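Local coordinates for protein 3-oxosteroid 1-dehydrogenase (Sterolibacterium denitrificans, PDB 7P18) that probably uses its FAD cofactor to introduce a C1-C2 double bond into the A ring of 3-oxosteroids, as a Delta1-dehydrogenase, at residues 290-295 / 491-496. Sequence-based numbering, arbitrary orientation.
Sequences AAWSAT and VDAGDI. With FAD (flavin-adenine dinucleotide), chain C.
Ser-293 OG donates to Asp-495 OD1 across 2.6 Å, meeting the carboxylate on its syn side, 30° out of its plane. The same hydroxyl oxygen accepts from Thr-295 N, two residues on, forming an ST turn that curls the loop around it. With OG anti to its backbone N (chi1 -172°), Ser-293 reaches the Asp-495 carboxylate and the Thr-295 N-H alike. The carboxylate is shared out: OD1 also receives Gly-497 N, while OD2 forms a salt bridge with Arg-280, which probably helps to keep this buried group ionised. Next to it the backbones join, Ala-294 N donating to Asp-495 O at 2.9 Å.

Nearer the start of both segments the contact becomes a stack. The Asp-492 carboxylate lies over one face of the Trp-292 indole, the two planes 7° apart, and Asp-492 CB sits 4.0 Å from the centroid of the five-membered ring of Trp-292 in a CH-pi contact. Asp-492 OD2 takes its hydrogen bond from Gln-334. At the indole edge, Ala-493 O approaches Trp-292 CE3 to 3.5 Å, near the ring plane.

At the other end the pair becomes part of the flavin pocket: Ile-496 CD1 touches FAD C1' at 3.4 Å, and Ala-294 O lies near the C8 methyl. Thus a loop between helices 277-283 and 302-309 is fastened to strand 486-502, whose backbone pairs here with strand 320-326 and which helix 363-377 covers at Val-491 and Ala-493.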
loop_
_atom_site.group_PDB
_atom_site.type_symbol
_atom_site.label_atom_id
_atom_site.label_comp_id
_atom_site.label_asym_id
_atom_site.label_seq_id
_atom_site.Cartn_x
_atom_site.Cartn_y
_atom_site.Cartn_z
ATOM N N ALA A 290 -7.154 -0.889 15.310
ATOM C CA ALA A 290 -7.276 0.026 14.173
ATOM C C ALA A 290 -6.226 1.147 14.285
ATOM O O ALA A 290 -5.784 1.622 13.241
ATOM C CB ALA A 290 -8.675 0.571 14.082
ATOM N N ALA A 291 -5.840 1.567 15.504
ATOM C CA ALA A 291 -4.881 2.678 15.701
ATOM C C ALA A 291 -3.539 2.334 15.042
ATOM O O ALA A 291 -2.789 3.246 14.755
ATOM C CB ALA A 291 -4.670 2.932 17.195
ATOM N N TRP A 292 -3.229 1.048 14.864
ATOM C CA TRP A 292 -1.913 0.631 14.317
ATOM C C TRP A 292 -1.886 0.786 12.788
ATOM O O TRP A 292 -0.782 0.660 12.204
ATOM C CB TRP A 292 -1.593 -0.788 14.718
ATOM C CG TRP A 292 -1.546 -1.014 16.189
ATOM C CD1 TRP A 292 -1.412 -0.074 17.169
ATOM C CD2 TRP A 292 -1.691 -2.274 16.837
ATOM N NE1 TRP A 292 -1.449 -0.679 18.383
ATOM C CE2 TRP A 292 -1.641 -2.012 18.229
ATOM C CE3 TRP A 292 -1.912 -3.592 16.408
ATOM C CZ2 TRP A 292 -1.731 -3.025 19.160
ATOM C CZ3 TRP A 292 -1.970 -4.593 17.344
ATOM C CH2 TRP A 292 -1.894 -4.315 18.695
ATOM N N SER A 293 -3.026 1.063 12.162
ATOM C CA SER A 293 -3.127 1.156 10.693
ATOM C C SER A 293 -2.381 2.390 10.194
ATOM O O SER A 293 -2.345 3.394 10.913
ATOM C CB SER A 293 -4.572 1.144 10.241
ATOM O OG SER A 293 -4.653 1.045 8.806
ATOM N N ALA A 294 -1.873 2.310 8.951
ATOM C CA ALA A 294 -1.212 3.396 8.204
ATOM C C ALA A 294 -2.199 4.080 7.256
ATOM O O ALA A 294 -1.803 4.986 6.571
ATOM C CB ALA A 294 -0.042 2.817 7.440
ATOM N N THR A 295 -3.466 3.674 7.243
ATOM C CA THR A 295 -4.463 4.137 6.262
ATOM C C THR A 295 -5.125 5.425 6.723
ATOM O O THR A 295 -5.074 5.780 7.919
ATOM C CB THR A 295 -5.559 3.092 6.053
ATOM O OG1 THR A 295 -6.192 2.847 7.326
ATOM C CG2 THR A 295 -4.993 1.796 5.498
ATOM N N VAL A 491 7.537 -1.267 17.176
ATOM C CA VAL A 491 6.962 -1.725 15.887
ATOM C C VAL A 491 5.613 -2.421 16.166
ATOM O O VAL A 491 5.571 -3.562 16.683
ATOM C CB VAL A 491 7.979 -2.608 15.150
ATOM C CG1 VAL A 491 7.367 -3.108 13.901
ATOM C CG2 VAL A 491 9.235 -1.820 14.783
ATOM N N ASP A 492 4.547 -1.750 15.791
ATOM C CA ASP A 492 3.180 -2.303 15.928
ATOM C C ASP A 492 2.863 -3.205 14.731
ATOM O O ASP A 492 3.454 -3.001 13.630
ATOM C CB ASP A 492 2.174 -1.160 16.046
ATOM C CG ASP A 492 2.146 -0.541 17.439
ATOM O OD1 ASP A 492 2.130 -1.314 18.386
ATOM O OD2 ASP A 492 2.158 0.716 17.522
ATOM N N ALA A 493 1.960 -4.161 14.903
ATOM C CA ALA A 493 1.457 -4.977 13.755
ATOM C C ALA A 493 0.457 -4.129 12.993
ATOM O O ALA A 493 -0.766 -4.318 13.216
ATOM C CB ALA A 493 0.832 -6.266 14.260
ATOM N N GLY A 494 0.955 -3.168 12.214
ATOM C CA GLY A 494 0.162 -2.259 11.387
ATOM C C GLY A 494 -0.334 -2.915 10.099
ATOM O O GLY A 494 -0.139 -4.116 9.910
ATOM N N ASP A 495 -0.985 -2.119 9.273
ATOM C CA ASP A 495 -1.565 -2.546 7.992
ATOM C C ASP A 495 -1.674 -1.332 7.080
ATOM O O ASP A 495 -1.670 -0.192 7.546
ATOM C CB ASP A 495 -2.934 -3.214 8.209
ATOM C CG ASP A 495 -3.979 -2.229 8.691
ATOM O OD1 ASP A 495 -4.385 -1.359 7.889
ATOM O OD2 ASP A 495 -4.249 -2.263 9.921
ATOM N N ILE A 496 -1.784 -1.605 5.794
ATOM C CA ILE A 496 -2.133 -0.657 4.731
ATOM C C ILE A 496 -3.513 -1.011 4.170
ATOM O O ILE A 496 -3.830 -0.572 3.056
ATOM C CB ILE A 496 -0.995 -0.645 3.679
ATOM C CG1 ILE A 496 -0.797 -1.991 2.972
ATOM C CG2 ILE A 496 0.288 -0.196 4.367
ATOM C CD1 ILE A 496 0.364 -2.003 1.958
HETATM P PA FAD C . -8.792 3.181 -1.082
HETATM O O1A FAD C . -7.659 3.655 -1.919
HETATM O O2A FAD C . -8.583 3.438 0.387
HETATM O O5B FAD C . -10.099 3.908 -1.603
HETATM C C5B FAD C . -11.369 3.602 -0.969
HETATM C C4B FAD C . -12.191 4.855 -0.947
HETATM O O4B FAD C . -13.568 4.505 -0.641
HETATM C C3B FAD C . -11.772 5.913 0.095
HETATM O O3B FAD C . -11.638 7.198 -0.503
HETATM C C2B FAD C . -12.898 5.858 1.131
HETATM O O2B FAD C . -13.033 7.064 1.870
HETATM C C1B FAD C . -14.090 5.436 0.271
HETATM N N9A FAD C . -15.200 4.835 1.013
HETATM C C8A FAD C . -15.165 4.056 2.134
HETATM N N7A FAD C . -16.379 3.770 2.597
HETATM C C5A FAD C . -17.246 4.366 1.690
HETATM C C6A FAD C . -18.655 4.423 1.610
HETATM N N6A FAD C . -19.484 3.908 2.526
HETATM N N1A FAD C . -19.188 5.104 0.574
HETATM C C2A FAD C . -18.362 5.660 -0.317
HETATM N N3A FAD C . -17.028 5.737 -0.308
HETATM C C4A FAD C . -16.529 5.032 0.724
HETATM N N1 FAD C . -0.150 -0.717 -2.489
HETATM C C2 FAD C . 0.427 -0.930 -3.694
HETATM O O2 FAD C . 0.036 -1.850 -4.435
HETATM N N3 FAD C . 1.412 -0.148 -4.148
HETATM C C4 FAD C . 2.089 0.733 -3.331
HETATM O O4 FAD C . 2.906 1.493 -3.841
HETATM C C4X FAD C . 1.548 0.976 -2.040
HETATM N N5 FAD C . 2.143 1.843 -1.237
HETATM C C5X FAD C . 1.544 2.106 -0.027
HETATM C C6 FAD C . 2.104 3.098 0.811
HETATM C C7 FAD C . 1.471 3.504 1.978
HETATM C C7M FAD C . 2.073 4.591 2.845
HETATM C C8 FAD C . 0.219 2.953 2.301
HETATM C C8M FAD C . -0.511 3.397 3.556
HETATM C C9 FAD C . -0.297 1.925 1.536
HETATM C C9A FAD C . 0.314 1.514 0.335
HETATM N N10 FAD C . -0.198 0.487 -0.473
HETATM C C10 FAD C . 0.383 0.203 -1.702
HETATM C "C1'" FAD C . -1.499 -0.123 -0.176
HETATM C "C2'" FAD C . -2.602 0.585 -0.993
HETATM O "O2'" FAD C . -2.602 2.000 -0.806
HETATM C "C3'" FAD C . -4.009 0.037 -0.698
HETATM O "O3'" FAD C . -4.000 -1.383 -0.530
HETATM C "C4'" FAD C . -4.988 0.465 -1.771
HETATM O "O4'" FAD C . -4.914 1.878 -1.891
HETATM C "C5'" FAD C . -6.417 0.039 -1.510
HETATM O "O5'" FAD C . -7.206 0.620 -2.566
HETATM P P FAD C . -8.793 0.598 -2.482
HETATM O O1P FAD C . -9.190 1.299 -3.709
HETATM O O2P FAD C . -9.327 -0.714 -2.119
HETATM O O3P FAD C . -9.105 1.601 -1.227
#